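Local coordinates for DUF1254 domain-containing protein (Vibrio parahaemolyticus, PDB 3U07) that is of unknown function but unites DUF1254 and DUF1214 family regions in one chain and probably carries an export signal, at residues L29-D32 with A33-G37; N187-T190 with L191-L195; A259-G262 with E263-M267. The protein carries 2 engineered substitutions. All coordinates share one frame; numbering follows the deposited sequence.

Contact 1 (L29-D32 with A33-G37)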
ATOM      1  N   LEU A  29     -15.226  -8.676  24.695  1.00 33.79           N
ATOM      2  CA  LEU A  29     -13.988  -9.353  24.329  1.00 30.39           C
ATOM      3  C   LEU A  29     -14.083  -9.858  22.896  1.00 28.08           C
ATOM      4  O   LEU A  29     -13.145  -9.704  22.114  1.00 25.83           O
ATOM      5  CB  LEU A  29     -13.711 -10.516  25.288  1.00 29.81           C
ATOM      6  CG  LEU A  29     -12.296 -11.102  25.251  1.00 31.28           C
ATOM      7  CD1 LEU A  29     -11.274  -9.986  25.423  1.00 30.47           C
ATOM      8  CD2 LEU A  29     -12.139 -12.139  26.354  1.00 32.26           C
ATOM      9  N   ALA A  30     -15.228 -10.443  22.552  1.00 20.22           N
ATOM     10  CA  ALA A  30     -15.443 -10.965  21.205  1.00 23.52           C
ATOM     11  C   ALA A  30     -15.307  -9.859  20.156  1.00 22.04           C
ATOM     12  O   ALA A  30     -14.764 -10.085  19.075  1.00 22.22           O
ATOM     13  CB  ALA A  30     -16.820 -11.622  21.107  1.00 22.51           C
ATOM     14  N   GLU A  31     -15.795  -8.662  20.474  1.00 25.93           N
ATOM     15  CA  GLU A  31     -15.695  -7.541  19.542  1.00 22.19           C
ATOM     16  C   GLU A  31     -14.231  -7.168  19.327  1.00 21.23           C
ATOM     17  O   GLU A  31     -13.788  -6.957  18.197  1.00 23.78           O
ATOM     18  CB  GLU A  31     -16.440  -6.313  20.075  1.00 23.49           C
ATOM     19  CG  GLU A  31     -16.344  -5.108  19.143  1.00 27.68           C
ATOM     20  CD  GLU A  31     -17.027  -3.869  19.700  1.00 39.36           C
ATOM     21  OE1 GLU A  31     -17.817  -3.997  20.655  1.00 37.90           O
ATOM     22  OE2 GLU A  31     -16.782  -2.765  19.171  1.00 48.57           O
ATOM     23  N   ASP A  32     -13.481  -7.073  20.420  1.00 23.75           N
ATOM     24  CA  ASP A  32     -12.074  -6.729  20.313  1.00 26.17           C
ATOM     25  C   ASP A  32     -11.308  -7.849  19.612  1.00 26.35           C
ATOM     26  O   ASP A  32     -10.389  -7.586  18.848  1.00 25.92           O
ATOM     27  CB  ASP A  32     -11.477  -6.466  21.698  1.00 30.97           C
ATOM     28  CG  ASP A  32     -12.065  -5.232  22.363  1.00 37.17           C
ATOM     29  OD1 ASP A  32     -12.460  -4.293  21.642  1.00 33.34           O
ATOM     30  OD2 ASP A  32     -12.118  -5.195  23.609  1.00 41.55           O
ATOM     31  N   ALA A  33     -11.693  -9.097  19.866  1.00 26.37           N
ATOM     32  CA  ALA A  33     -11.023 -10.233  19.235  1.00 21.63           C
ATOM     33  C   ALA A  33     -11.171 -10.137  17.724  1.00 15.30           C
ATOM     34  O   ALA A  33     -10.203 -10.301  16.987  1.00 17.46           O
ATOM     35  CB  ALA A  33     -11.616 -11.554  19.741  1.00 26.13           C
ATOM     36  N   TYR A  34     -12.385  -9.858  17.255  1.00 17.32           N
ATOM     37  CA  TYR A  34     -12.593  -9.744  15.826  1.00 16.87           C
ATOM     38  C   TYR A  34     -11.825  -8.555  15.241  1.00 17.70           C
ATOM     39  O   TYR A  34     -11.257  -8.656  14.152  1.00 20.93           O
ATOM     40  CB  TYR A  34     -14.076  -9.583  15.489  1.00 18.77           C
ATOM     41  CG  TYR A  34     -14.289  -9.320  14.017  1.00 21.39           C
ATOM     42  CD1 TYR A  34     -14.212 -10.356  13.085  1.00 18.31           C
ATOM     43  CD2 TYR A  34     -14.486  -8.025  13.545  1.00 22.85           C
ATOM     44  CE1 TYR A  34     -14.323 -10.103  11.716  1.00 22.13           C
ATOM     45  CE2 TYR A  34     -14.598  -7.763  12.175  1.00 20.01           C
ATOM     46  CZ  TYR A  34     -14.515  -8.803  11.274  1.00 22.95           C
ATOM     47  OH  TYR A  34     -14.632  -8.539   9.929  1.00 20.36           O
ATOM     48  N   ILE A  35     -11.814  -7.429  15.950  1.00 18.10           N
ATOM     49  CA  ILE A  35     -11.113  -6.251  15.452  1.00 22.45           C
ATOM     50  C   ILE A  35      -9.612  -6.527  15.312  1.00 22.20           C
ATOM     51  O   ILE A  35      -8.978  -6.036  14.377  1.00 20.61           O
ATOM     52  CB  ILE A  35     -11.404  -5.016  16.345  1.00 23.69           C
ATOM     53  CG1 ILE A  35     -12.846  -4.544  16.089  1.00 26.80           C
ATOM     54  CG2 ILE A  35     -10.433  -3.878  16.020  1.00 18.17           C
ATOM     55  CD1 ILE A  35     -13.361  -3.525  17.090  1.00 29.19           C
ATOM     56  N   TYR A  36      -9.045  -7.316  16.223  1.00 22.62           N
ATOM     57  CA  TYR A  36      -7.627  -7.680  16.120  1.00 21.34           C
ATOM     58  C   TYR A  36      -7.455  -8.579  14.888  1.00 22.60           C
ATOM     59  O   TYR A  36      -6.529  -8.400  14.092  1.00 23.68           O
ATOM     60  CB  TYR A  36      -7.163  -8.455  17.361  1.00 20.01           C
ATOM     61  CG  TYR A  36      -6.003  -9.400  17.090  1.00 22.27           C
ATOM     62  CD1 TYR A  36      -4.689  -8.931  16.996  1.00 21.13           C
ATOM     63  CD2 TYR A  36      -6.233 -10.757  16.861  1.00 16.50           C
ATOM     64  CE1 TYR A  36      -3.632  -9.793  16.671  1.00 20.85           C
ATOM     65  CE2 TYR A  36      -5.185 -11.629  16.537  1.00 14.36           C
ATOM     66  CZ  TYR A  36      -3.891 -11.141  16.440  1.00 22.57           C
ATOM     67  OH  TYR A  36      -2.874 -12.007  16.097  1.00 21.97           O
ATOM     68  N   GLY A  37      -8.371  -9.532  14.728  1.00 18.35           N
ATOM     69  CA  GLY A  37      -8.294 -10.462  13.610  1.00 14.35           C
ATOM     70  C   GLY A  37      -8.628  -9.891  12.248  1.00 19.16           C
ATOM     71  O   GLY A  37      -8.185 -10.416  11.219  1.00 15.66           O
TER
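Glu31 and Ile35, one helical turn apart, run alongside each other off the same flank of the helix, with Glu31 CG 4.0 Å from Ile35 CD1. The carboxylate oxygen Glu31 OE2 is almost as close to that methyl, at 4.1 Å, while OE1 looks to Lys265 in a long, weak ion pair. Ile35 sets its CG1 beside its own backbone N (chi1 -73°), which brings that carbon over the previous turn, 3.3 Å from Glu31 O. This carbonyl therefore has an apolar cover as well as its backbone partner, Ile35 N, at 3.0 Å.

The same i to i+4 bonding runs through the whole segment. Ala33 N lies 2.7 Å from Leu29 O, Tyr34 N bonds to Ala30 O and Tyr36 N to Asp32 O, as in any regular alpha-helix; this is an early part of the long helix 26-52. Ala33 CB sits 3.4 Å from Leu29 O, and so small a side chain suits a buried flank where Tyr239 and Ile242 close in.

Farther out, the two tyrosines leave the helix in different directions, each with CG anti to the backbone N. Their length lets the rings reach neighbouring helices. The Tyr34 ring makes an edge-to-face contact with Trp215 and packs on helix 253-273. Tyr36 has Ala33 O in plane at its ring edge and meets the ring of Trp235; its terminal hydroxyl lets it be buried with the polar tip paired, OH hydrogen-bonding to Asp232.

Contact 2 (N187-T190 with L191-L195)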
ATOM      1  N   ASN A 187      14.515  -9.521  -9.771  1.00 32.21           N
ATOM      2  CA  ASN A 187      14.381 -10.970  -9.789  1.00 27.59           C
ATOM      3  C   ASN A 187      14.005 -11.477  -8.406  1.00 29.71           C
ATOM      4  O   ASN A 187      14.201 -10.778  -7.413  1.00 34.41           O
ATOM      5  CB  ASN A 187      15.721 -11.576 -10.233  1.00 24.03           C
ATOM      6  CG  ASN A 187      15.612 -13.037 -10.641  1.00 30.62           C
ATOM      7  OD1 ASN A 187      14.519 -13.580 -10.770  1.00 32.36           O
ATOM      8  ND2 ASN A 187      16.755 -13.674 -10.861  1.00 30.03           N
ATOM      9  N   ILE A 188      13.432 -12.675  -8.353  1.00 25.08           N
ATOM     10  CA  ILE A 188      13.062 -13.315  -7.090  1.00 21.33           C
ATOM     11  C   ILE A 188      13.602 -14.737  -7.163  1.00 27.61           C
ATOM     12  O   ILE A 188      13.297 -15.472  -8.101  1.00 29.00           O
ATOM     13  CB  ILE A 188      11.540 -13.424  -6.889  1.00 26.54           C
ATOM     14  CG1 ILE A 188      10.904 -12.037  -6.828  1.00 26.01           C
ATOM     15  CG2 ILE A 188      11.250 -14.206  -5.598  1.00 21.80           C
ATOM     16  CD1 ILE A 188       9.387 -12.089  -6.811  1.00 28.41           C
ATOM     17  N   ARG A 189      14.402 -15.123  -6.177  1.00 22.22           N
ATOM     18  CA  ARG A 189      14.982 -16.461  -6.146  1.00 23.60           C
ATOM     19  C   ARG A 189      15.006 -17.015  -4.724  1.00 23.97           C
ATOM     20  O   ARG A 189      15.214 -16.271  -3.767  1.00 21.46           O
ATOM     21  CB  ARG A 189      16.422 -16.427  -6.669  1.00 27.20           C
ATOM     22  CG  ARG A 189      16.582 -16.243  -8.168  1.00 28.71           C
ATOM     23  CD  ARG A 189      18.047 -16.061  -8.519  1.00 27.55           C
ATOM     24  NE  ARG A 189      18.530 -14.729  -8.162  1.00 27.39           N
ATOM     25  CZ  ARG A 189      19.802 -14.355  -8.235  1.00 29.83           C
ATOM     26  NH1 ARG A 189      20.721 -15.218  -8.645  1.00 36.44           N
ATOM     27  NH2 ARG A 189      20.157 -13.118  -7.912  1.00 27.56           N
ATOM     28  N   THR A 190      14.780 -18.317  -4.584  1.00 19.74           N
ATOM     29  CA  THR A 190      14.851 -18.944  -3.273  1.00 24.83           C
ATOM     30  C   THR A 190      16.344 -18.992  -2.941  1.00 23.01           C
ATOM     31  O   THR A 190      17.188 -18.945  -3.838  1.00 21.93           O
ATOM     32  CB  THR A 190      14.316 -20.395  -3.286  1.00 29.98           C
ATOM     33  OG1 THR A 190      15.018 -21.157  -4.276  1.00 28.59           O
ATOM     34  CG2 THR A 190      12.827 -20.411  -3.578  1.00 28.75           C
ATOM     35  N   LEU A 191      16.668 -19.077  -1.656  1.00 24.16           N
ATOM     36  CA  LEU A 191      18.061 -19.129  -1.233  1.00 23.12           C
ATOM     37  C   LEU A 191      18.810 -20.251  -1.954  1.00 25.19           C
ATOM     38  O   LEU A 191      19.887 -20.027  -2.501  1.00 22.80           O
ATOM     39  CB  LEU A 191      18.141 -19.345   0.282  1.00 17.79           C
ATOM     40  CG  LEU A 191      19.544 -19.482   0.874  1.00 22.26           C
ATOM     41  CD1 LEU A 191      20.398 -18.252   0.526  1.00 14.87           C
ATOM     42  CD2 LEU A 191      19.427 -19.668   2.381  1.00 23.00           C
ATOM     43  N   SER A 192      18.236 -21.452  -1.964  1.00 25.61           N
ATOM     44  CA  SER A 192      18.886 -22.581  -2.617  1.00 31.43           C
ATOM     45  C   SER A 192      19.153 -22.273  -4.083  1.00 28.90           C
ATOM     46  O   SER A 192      20.261 -22.500  -4.572  1.00 24.66           O
ATOM     47  CB  SER A 192      18.042 -23.853  -2.478  1.00 23.16           C
ATOM     48  OG  SER A 192      16.759 -23.683  -3.045  1.00 26.79           O
ATOM     49  N   GLU A 193      18.147 -21.747  -4.781  1.00 29.38           N
ATOM     50  CA  GLU A 193      18.313 -21.394  -6.192  1.00 35.67           C
ATOM     51  C   GLU A 193      19.432 -20.363  -6.313  1.00 33.18           C
ATOM     52  O   GLU A 193      20.284 -20.450  -7.196  1.00 32.76           O
ATOM     53  CB  GLU A 193      17.023 -20.793  -6.763  1.00 39.03           C
ATOM     54  CG  GLU A 193      17.089 -20.508  -8.266  1.00 46.25           C
ATOM     55  CD  GLU A 193      15.815 -19.878  -8.816  1.00 54.60           C
ATOM     56  OE1 GLU A 193      14.726 -20.131  -8.254  1.00 54.18           O
ATOM     57  OE2 GLU A 193      15.902 -19.143  -9.824  1.00 61.03           O
ATOM     58  N   TYR A 194      19.416 -19.386  -5.414  1.00 29.25           N
ATOM     59  CA  TYR A 194      20.411 -18.317  -5.386  1.00 28.64           C
ATOM     60  C   TYR A 194      21.816 -18.888  -5.227  1.00 28.89           C
ATOM     61  O   TYR A 194      22.764 -18.414  -5.850  1.00 28.21           O
ATOM     62  CB  TYR A 194      20.114 -17.385  -4.212  1.00 26.79           C
ATOM     63  CG  TYR A 194      20.977 -16.149  -4.119  1.00 23.14           C
ATOM     64  CD1 TYR A 194      20.662 -14.999  -4.839  1.00 28.53           C
ATOM     65  CD2 TYR A 194      22.071 -16.108  -3.256  1.00 27.63           C
ATOM     66  CE1 TYR A 194      21.410 -13.833  -4.695  1.00 26.14           C
ATOM     67  CE2 TYR A 194      22.827 -14.950  -3.107  1.00 23.80           C
ATOM     68  CZ  TYR A 194      22.489 -13.816  -3.825  1.00 24.75           C
ATOM     69  OH  TYR A 194      23.225 -12.666  -3.660  1.00 21.89           O
ATOM     70  N   LEU A 195      21.943 -19.907  -4.384  1.00 27.84           N
ATOM     71  CA  LEU A 195      23.237 -20.520  -4.124  1.00 32.69           C
ATOM     72  C   LEU A 195      23.552 -21.676  -5.069  1.00 35.37           C
ATOM     73  O   LEU A 195      24.648 -22.235  -5.022  1.00 33.61           O
ATOM     74  CB  LEU A 195      23.301 -20.993  -2.663  1.00 30.40           C
ATOM     75  CG  LEU A 195      23.144 -19.891  -1.602  1.00 30.76           C
ATOM     76  CD1 LEU A 195      23.135 -20.498  -0.206  1.00 25.55           C
ATOM     77  CD2 LEU A 195      24.284 -18.883  -1.736  1.00 27.06           C
TER
HETATM   78  O   HOH W   1      20.426 -18.224  -9.396  1.00 41.85           O
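Thr190 is the N-cap of helix 191-195, and its side chain takes the N-H of Glu193. Two backbone N-H groups of the first turn find acceptors on this one threonine: Glu193 N bonds to Thr190 OG1 at 3.2 Å, and Tyr194 N to Thr190 O at 2.8 Å. A chi1 of 55° puts OG1 between the threonine's own N and carbonyl carbon, facing the helix start, which is why a short hydroxyl residue fits the N-cap. Glu193 OE1 stays 4.1 Å from Thr190 N, so the reciprocal bond of a capping box is lacking.

Contacts of the arginine are of another kind. Tyr194 CD1 lies over the centre of the Arg189 guanidinium, 3.5 Å above its plane, but the two planes are 58° apart and do not stack. Water 1 joins the guanidinium edge in plane, accepting from NH1 and donating to Glu193 O. Arg189 CG touches Glu193 OE2 at 3.4 Å, yet NE is 5.4 Å from that oxygen, so any attraction acts at a distance.

Strand 187-190 is an outermost strand of its mixed sheet, antiparallel to strand 96-100, whose Ser99 binds Arg189 NH2; the helix turns off at 100° and reaches Ser150 through Tyr194 OH.

Contact 3 (A259-G262 with E263-M267)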
ATOM      1  N   ALA A 259     -17.907 -15.482  18.133  1.00 21.61           N
ATOM      2  CA  ALA A 259     -17.279 -15.077  16.880  1.00 23.08           C
ATOM      3  C   ALA A 259     -18.275 -14.338  15.981  1.00 25.74           C
ATOM      4  O   ALA A 259     -17.915 -13.335  15.350  1.00 28.43           O
ATOM      5  CB  ALA A 259     -16.758 -16.286  16.163  1.00 15.80           C
ATOM      6  N   LYS A 260     -19.508 -14.838  15.900  1.00 27.22           N
ATOM      7  CA  LYS A 260     -20.541 -14.201  15.081  1.00 26.46           C
ATOM      8  C   LYS A 260     -20.896 -12.831  15.683  1.00 23.16           C
ATOM      9  O   LYS A 260     -20.962 -11.829  14.969  1.00 27.02           O
ATOM     10  CB  LYS A 260     -21.776 -15.101  15.036  1.00 31.67           C
ATOM     11  CG  LYS A 260     -22.977 -14.485  14.359  1.00 32.31           C
ATOM     12  CD  LYS A 260     -23.491 -15.368  13.235  1.00 35.54           C
ATOM     13  CE  LYS A 260     -24.787 -14.800  12.680  1.00 26.82           C
ATOM     14  NZ  LYS A 260     -25.604 -14.162  13.761  1.00 31.20           N
ATOM     15  N   VAL A 261     -21.117 -12.775  16.989  1.00 22.92           N
ATOM     16  CA  VAL A 261     -21.453 -11.510  17.619  1.00 24.13           C
ATOM     17  C   VAL A 261     -20.276 -10.537  17.502  1.00 24.42           C
ATOM     18  O   VAL A 261     -20.470  -9.349  17.230  1.00 25.08           O
ATOM     19  CB  VAL A 261     -21.774 -11.738  19.084  1.00 27.04           C
ATOM     20  CG1 VAL A 261     -21.975 -10.433  19.762  1.00 31.21           C
ATOM     21  CG2 VAL A 261     -23.032 -12.585  19.204  1.00 29.11           C
ATOM     22  N   GLY A 262     -19.057 -11.041  17.700  1.00 20.70           N
ATOM     23  CA  GLY A 262     -17.891 -10.180  17.616  1.00 22.91           C
ATOM     24  C   GLY A 262     -17.702  -9.552  16.252  1.00 24.89           C
ATOM     25  O   GLY A 262     -17.329  -8.383  16.147  1.00 22.80           O
ATOM     26  N   GLU A 263     -17.948 -10.318  15.198  1.00 23.62           N
ATOM     27  CA  GLU A 263     -17.794  -9.785  13.853  1.00 25.05           C
ATOM     28  C   GLU A 263     -18.831  -8.694  13.600  1.00 30.92           C
ATOM     29  O   GLU A 263     -18.520  -7.650  13.027  1.00 26.87           O
ATOM     30  CB  GLU A 263     -17.959 -10.894  12.810  1.00 20.97           C
ATOM     31  CG  GLU A 263     -17.791 -10.414  11.382  1.00 26.37           C
ATOM     32  CD  GLU A 263     -17.829 -11.538  10.366  1.00 37.85           C
ATOM     33  OE1 GLU A 263     -18.050 -12.704  10.762  1.00 38.99           O
ATOM     34  OE2 GLU A 263     -17.636 -11.249   9.166  1.00 43.28           O
ATOM     35  N   LYS A 264     -20.063  -8.934  14.038  1.00 26.24           N
ATOM     36  CA  LYS A 264     -21.132  -7.963  13.829  1.00 33.43           C
ATOM     37  C   LYS A 264     -20.836  -6.635  14.522  1.00 28.95           C
ATOM     38  O   LYS A 264     -20.813  -5.594  13.873  1.00 30.06           O
ATOM     39  CB  LYS A 264     -22.471  -8.515  14.320  1.00 33.94           C
ATOM     40  CG  LYS A 264     -23.640  -8.146  13.418  1.00 37.46           C
ATOM     41  CD  LYS A 264     -24.915  -7.943  14.213  1.00 47.01           C
ATOM     42  CE  LYS A 264     -26.153  -7.932  13.317  1.00 54.43           C
ATOM     43  NZ  LYS A 264     -26.142  -6.869  12.272  1.00 56.37           N
ATOM     44  N   LYS A 265     -20.609  -6.665  15.833  1.00 32.06           N
ATOM     45  CA  LYS A 265     -20.304  -5.435  16.560  1.00 30.86           C
ATOM     46  C   LYS A 265     -18.967  -4.850  16.102  1.00 31.99           C
ATOM     47  O   LYS A 265     -18.816  -3.633  15.972  1.00 26.63           O
ATOM     48  CB  LYS A 265     -20.268  -5.688  18.071  1.00 40.89           C
ATOM     49  CG  LYS A 265     -21.638  -5.897  18.708  1.00 53.95           C
ATOM     50  CD  LYS A 265     -21.532  -6.078  20.222  1.00 64.83           C
ATOM     51  CE  LYS A 265     -21.992  -4.837  20.980  1.00 73.45           C
ATOM     52  NZ  LYS A 265     -21.304  -3.601  20.515  1.00 78.66           N
ATOM     53  N   GLY A 266     -17.997  -5.724  15.855  1.00 34.13           N
ATOM     54  CA  GLY A 266     -16.691  -5.274  15.408  1.00 30.71           C
ATOM     55  C   GLY A 266     -16.766  -4.434  14.146  1.00 24.63           C
ATOM     56  O   GLY A 266     -16.222  -3.327  14.106  1.00 25.79           O
HETATM   57  N   MSE A 267     -17.435  -4.956  13.115  1.00 29.38           N
HETATM   58  CA  MSE A 267     -17.578  -4.236  11.850  1.00 27.50           C
HETATM   59  C   MSE A 267     -18.326  -2.920  12.043  1.00 33.04           C
HETATM   60  O   MSE A 267     -17.937  -1.897  11.479  1.00 28.28           O
HETATM   61  CB  MSE A 267     -18.323  -5.080  10.810  1.00 24.94           C
HETATM   62  CG  MSE A 267     -17.447  -6.016   9.990  1.00 38.00           C
HETATM   63 SE   MSE A 267     -15.900  -5.146   9.171  1.00 45.56          SE
HETATM   64  CE  MSE A 267     -16.796  -3.873   8.021  1.00 33.30           C
TER
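The flat groups meeting between Ala259-Gly262 and Glu263-Met267 are peptide units, and their carbonyls receive the next turn's N-H groups at differing tilts. Glu263 N approaches Ala259 O from 33° out of the carbonyl plane, and Gly266 N comes to Gly262 O with a similar tilt. Lys265 N, by contrast, lies nearly along the C=O axis of Val261, 3.0 Å from its oxygen, in a bond of 172° at the hydrogen.

Side chains add little to this alpha-helical bonding. Glu263 CB rests 3.5 Å from Ala259 O, and its extended chain carries the carboxylate off the helix. Lys265 turns CG to the side of its own N (chi1 -73°), running past Val261 so that CD comes loosely within 4.4 Å of Val261 CG1. The exposed Lys260 and Lys264 suit the solvent side, whereas small Ala259, Gly262 and Gly266 line the buried one.

Gly262 presents bare backbone to helix 26-52, and Tyr34 packs against it. Lys265 NZ makes a long, weak ion pair with Glu31 of that helix, while helix 215-224 meets Glu263 and bonds Ala259 O through Trp215 NE1.

How the contacts relate
Contacts 1 and 3 are short lengths of two different helices, 26-52 and 253-273, that pack on each other; their centres lie about 8 Å apart. Contact 1 is the more buried, flanked by helices and aromatic rings, whereas contact 3 has one buried face and one lysine-rich surface. Trp215 serves both. Contact 2, partly buried, stands apart at a sheet margin, its centre about 39 Å from that of contact 1 and its strand falling within the DUF1254 range. The chemistry follows position: regular i to i+4 backbone bonding within the two long helices, but at the strand-to-helix junction a side-chain cap, a tyrosine ring carbon over a guanidinium and a bridging water.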